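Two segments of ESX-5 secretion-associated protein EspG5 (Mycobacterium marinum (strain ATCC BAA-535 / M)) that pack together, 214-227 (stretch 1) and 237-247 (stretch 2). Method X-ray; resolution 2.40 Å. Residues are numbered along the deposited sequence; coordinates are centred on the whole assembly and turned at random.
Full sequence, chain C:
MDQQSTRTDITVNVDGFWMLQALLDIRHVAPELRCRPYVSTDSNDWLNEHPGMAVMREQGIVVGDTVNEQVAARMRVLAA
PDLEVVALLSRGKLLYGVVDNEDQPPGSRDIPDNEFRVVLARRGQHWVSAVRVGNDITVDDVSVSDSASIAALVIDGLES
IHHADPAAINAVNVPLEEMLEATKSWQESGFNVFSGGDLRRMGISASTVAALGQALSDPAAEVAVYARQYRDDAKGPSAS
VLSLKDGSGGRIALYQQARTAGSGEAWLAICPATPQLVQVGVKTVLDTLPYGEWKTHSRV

Stretch 1, residues 214-227: QALSDPAAEVAVYA
Stretch 2, residues 237-247: PSASVLSLKDG

The apolar centre of this contact is a pair of cross-strand couples on one face of an antiparallel ladder. Strand 221-227 runs antiparallel to the strand that ends stretch 2, at 176° between their N-to-C directions, their axes approaching to 4.6 Å. Val223 sits opposite Leu244 and Val225 opposite Leu242, each pair with CA atoms 5.0 Å apart and all four side chains on the same face. Val223 CB lies 4.3 Å from Leu244 CB, and Val225 CB 4.2 Å from Leu242 CB. Beta-branched valine suits the extended backbone (phi/psi -139/137 at Val223, -131/129 at Val225); both valines have chi1 t. The leucines differ: Leu242 is t,p and Leu244 m,t. All four are buried, so their hydrocarbon surfaces are withdrawn from water.

These two couples are also the hydrogen-bonded pairs of the ladder. Val223 N donates to Leu244 O and Leu244 N to Val223 O, both at 2.8 Å; Val225 N reaches Leu242 O at 2.8 Å, and Leu242 N returns to Val225 O at 2.9 Å. Between them lies the non-hydrogen-bonded pair Ala224 and Ser243, with CA atoms 4.5 Å apart, where CA-H groups face carbonyls instead: Ala224 CA is 3.4 Å from Leu242 O, and Ser243 CA 3.2 Å from Val223 O.

Toward the end of stretch 1, Val241 (chi1 t) extends the apolar contact: its CG2 is 4.1 Å from Tyr226 CB, while CG1 meets the Tyr226 ring obliquely. The CA-to-CB bond of Tyr226 points toward stretch 2, but with chi1 p and chi2 -80° the side chain turns so that its hydroxyl end lies farther from stretch 2 than its CB does. Beyond a bend through Ala239, Ser238 restores backbone pairing, its N donating to Ala227 O at 2.8 Å. With chi1 p, Ser238 OG accepts from Ala227 N at 3.2 Å and donates to Ser240 O at 2.9 Å, so one small hydroxyl serves both stretches.

At the other end, helix 214-217 closes with Asp218 N bonded to Gln214 O at 3.0 Å; Asp218 then leaves helical geometry (-155/68), and Pro219 (-75/149) and Ala220 (-90/-25) lead into the strand. Ala220 N donates to Asp246 O at 2.7 Å, and Asp246 N to Ala221 O at 2.9 Å. The helix end packs over stretch 2, with Ala215 CA 3.8 Å from Gly247 CA. Glycine fits because an ideal CB there would lie 2.7 Å from Ala215 N, a clash.

The polar edge lies on the face bearing Glu222, Ala224, Ser243 and Lys245. Glu222 and Lys245 form a non-hydrogen-bonded pair, CA atoms 4.4 Å apart. Lys245 (m,t,t,m) has its CB 3.8 Å from Ala215 CB and its CE 3.6 Å from Leu216 CD2, so apolar neighbours line its methylenes. Its NZ forms a salt bridge with Glu222 OE1 at a very short 2.4 Å; Glu222 has chi1 -34°, between wells, and chi2 t. One water lies 2.5 Å from Ser243 OG and makes weak bonds to Val223 O at 3.2 Å and Lys245 NZ at 3.5 Å.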

# COMPACT_ATOMS: atom_id res chain seq x y z
N GLN C 214 24.02 -13.28 33.24
CA GLN C 214 24.78 -13.72 32.08
C GLN C 214 23.89 -13.88 30.86
O GLN C 214 24.26 -13.47 29.76
CB GLN C 214 25.50 -15.03 32.41
CG GLN C 214 26.71 -14.84 33.31
CD GLN C 214 27.00 -16.04 34.19
OE1 GLN C 214 26.49 -17.14 33.96
NE2 GLN C 214 27.82 -15.84 35.22
N ALA C 215 22.71 -14.47 31.04
CA ALA C 215 21.81 -14.68 29.91
C ALA C 215 21.27 -13.36 29.38
O ALA C 215 21.12 -13.20 28.16
CB ALA C 215 20.66 -15.61 30.33
N LEU C 216 20.97 -12.42 30.27
CA LEU C 216 20.45 -11.13 29.83
C LEU C 216 21.54 -10.22 29.27
O LEU C 216 21.26 -9.39 28.40
CB LEU C 216 19.75 -10.41 30.99
CG LEU C 216 18.61 -11.13 31.71
CD1 LEU C 216 18.07 -10.27 32.85
CD2 LEU C 216 17.51 -11.47 30.71
N SER C 217 22.76 -10.36 29.78
CA SER C 217 23.85 -9.45 29.44
C SER C 217 24.58 -9.85 28.17
O SER C 217 25.01 -8.98 27.40
CB SER C 217 24.84 -9.39 30.61
OG SER C 217 25.93 -8.55 30.34
N ASP C 218 24.72 -11.15 27.92
CA ASP C 218 25.51 -11.62 26.79
C ASP C 218 25.02 -13.00 26.36
O ASP C 218 25.75 -13.99 26.52
CB ASP C 218 27.00 -11.67 27.16
CG ASP C 218 27.86 -12.15 26.02
OD1 ASP C 218 27.72 -11.62 24.89
OD2 ASP C 218 28.69 -13.06 26.24
N PRO C 219 23.81 -13.10 25.82
CA PRO C 219 23.27 -14.41 25.45
C PRO C 219 23.93 -14.93 24.19
O PRO C 219 24.35 -14.18 23.31
CB PRO C 219 21.78 -14.13 25.23
CG PRO C 219 21.75 -12.69 24.79
CD PRO C 219 22.89 -11.99 25.51
N ALA C 220 24.03 -16.26 24.11
CA ALA C 220 24.53 -16.92 22.91
C ALA C 220 23.42 -17.24 21.92
O ALA C 220 23.69 -17.36 20.72
CB ALA C 220 25.27 -18.20 23.28
N ALA C 221 22.19 -17.39 22.41
CA ALA C 221 21.02 -17.67 21.59
C ALA C 221 19.79 -17.48 22.46
O ALA C 221 19.83 -17.78 23.66
CB ALA C 221 21.07 -19.10 21.03
N GLU C 222 18.72 -16.97 21.86
CA GLU C 222 17.46 -16.82 22.57
C GLU C 222 16.31 -17.34 21.72
O GLU C 222 16.40 -17.42 20.49
CB GLU C 222 17.15 -15.36 22.95
CG GLU C 222 18.34 -14.49 23.30
CD GLU C 222 17.90 -13.15 23.89
OE1 GLU C 222 17.19 -13.16 24.91
OE2 GLU C 222 18.27 -12.10 23.32
N VAL C 223 15.20 -17.65 22.39
CA VAL C 223 13.95 -18.00 21.72
C VAL C 223 12.80 -17.35 22.47
O VAL C 223 12.77 -17.34 23.71
CB VAL C 223 13.74 -19.53 21.65
CG1 VAL C 223 12.46 -19.86 20.92
CG2 VAL C 223 14.93 -20.17 20.97
N ALA C 224 11.86 -16.79 21.72
CA ALA C 224 10.60 -16.29 22.26
C ALA C 224 9.48 -17.09 21.62
O ALA C 224 9.46 -17.29 20.40
CB ALA C 224 10.43 -14.79 21.97
N VAL C 225 8.55 -17.58 22.44
CA VAL C 225 7.48 -18.45 21.98
C VAL C 225 6.16 -17.92 22.52
O VAL C 225 6.03 -17.69 23.73
CB VAL C 225 7.69 -19.91 22.42
CG1 VAL C 225 6.62 -20.81 21.82
CG2 VAL C 225 9.08 -20.39 22.02
N TYR C 226 5.18 -17.75 21.64
CA TYR C 226 3.86 -17.27 22.02
C TYR C 226 2.86 -17.74 20.98
O TYR C 226 3.22 -18.31 19.95
CB TYR C 226 3.84 -15.75 22.16
CG TYR C 226 4.29 -15.02 20.91
CD1 TYR C 226 5.64 -14.89 20.62
CD2 TYR C 226 3.37 -14.47 20.04
CE1 TYR C 226 6.06 -14.23 19.48
CE2 TYR C 226 3.78 -13.80 18.90
CZ TYR C 226 5.13 -13.69 18.62
OH TYR C 226 5.55 -13.03 17.49
N ALA C 227 1.58 -17.50 21.26
CA ALA C 227 0.51 -18.03 20.43
C ALA C 227 -0.59 -17.00 20.24
O ALA C 227 -0.71 -16.03 20.99
CB ALA C 227 -0.09 -19.31 21.03
N PRO C 237 -3.78 -12.64 21.61
CA PRO C 237 -2.53 -13.36 21.88
C PRO C 237 -2.58 -14.06 23.23
O PRO C 237 -3.43 -13.79 24.08
CB PRO C 237 -1.49 -12.24 21.89
CG PRO C 237 -2.25 -11.11 22.56
CD PRO C 237 -3.70 -11.24 22.07
N SER C 238 -1.63 -14.98 23.42
CA SER C 238 -1.45 -15.58 24.73
C SER C 238 -0.97 -14.52 25.72
O SER C 238 -0.07 -13.73 25.41
CB SER C 238 -0.44 -16.73 24.67
OG SER C 238 0.78 -16.31 24.09
N ALA C 239 -1.58 -14.50 26.90
CA ALA C 239 -1.19 -13.52 27.91
C ALA C 239 0.25 -13.71 28.35
O ALA C 239 0.86 -12.77 28.87
CB ALA C 239 -2.12 -13.61 29.12
N SER C 240 0.82 -14.89 28.12
CA SER C 240 2.16 -15.24 28.57
C SER C 240 3.04 -15.55 27.37
O SER C 240 2.58 -16.05 26.34
CB SER C 240 2.12 -16.45 29.51
OG SER C 240 3.42 -16.99 29.69
N VAL C 241 4.33 -15.25 27.51
CA VAL C 241 5.35 -15.59 26.52
C VAL C 241 6.41 -16.43 27.20
O VAL C 241 6.78 -16.18 28.35
CB VAL C 241 5.98 -14.33 25.90
CG1 VAL C 241 6.99 -14.71 24.82
CG2 VAL C 241 4.91 -13.41 25.33
N LEU C 242 6.91 -17.44 26.49
CA LEU C 242 8.03 -18.25 26.94
C LEU C 242 9.30 -17.72 26.30
O LEU C 242 9.43 -17.72 25.08
CB LEU C 242 7.85 -19.73 26.58
CG LEU C 242 9.08 -20.61 26.83
CD1 LEU C 242 9.42 -20.66 28.31
CD2 LEU C 242 8.85 -22.01 26.28
N SER C 243 10.25 -17.29 27.13
CA SER C 243 11.55 -16.84 26.67
C SER C 243 12.62 -17.81 27.17
O SER C 243 12.74 -18.03 28.38
CB SER C 243 11.85 -15.42 27.16
OG SER C 243 13.16 -15.04 26.79
N LEU C 244 13.38 -18.38 26.25
CA LEU C 244 14.56 -19.16 26.56
C LEU C 244 15.80 -18.36 26.20
O LEU C 244 15.84 -17.71 25.14
CB LEU C 244 14.58 -20.48 25.80
CG LEU C 244 13.33 -21.35 25.88
CD1 LEU C 244 13.61 -22.68 25.19
CD2 LEU C 244 12.89 -21.57 27.30
N LYS C 245 16.82 -18.40 27.07
CA LYS C 245 18.05 -17.66 26.85
C LYS C 245 19.25 -18.51 27.24
O LYS C 245 19.22 -19.21 28.26
CB LYS C 245 18.07 -16.36 27.66
CG LYS C 245 16.92 -15.41 27.37
CD LYS C 245 16.95 -14.21 28.31
CE LYS C 245 15.75 -13.31 28.10
NZ LYS C 245 15.73 -12.71 26.74
N ASP C 246 20.32 -18.41 26.45
CA ASP C 246 21.54 -19.19 26.63
C ASP C 246 22.67 -18.29 27.12
O ASP C 246 23.28 -17.56 26.33
CB ASP C 246 21.96 -19.87 25.33
CG ASP C 246 21.10 -21.05 24.99
OD1 ASP C 246 20.12 -21.28 25.71
OD2 ASP C 246 21.42 -21.75 24.00
N GLY C 247 22.97 -18.36 28.42
CA GLY C 247 24.08 -17.64 29.01
C GLY C 247 25.22 -18.56 29.41
O GLY C 247 25.12 -19.79 29.35
O HOH W 1 13.73 -14.42 24.46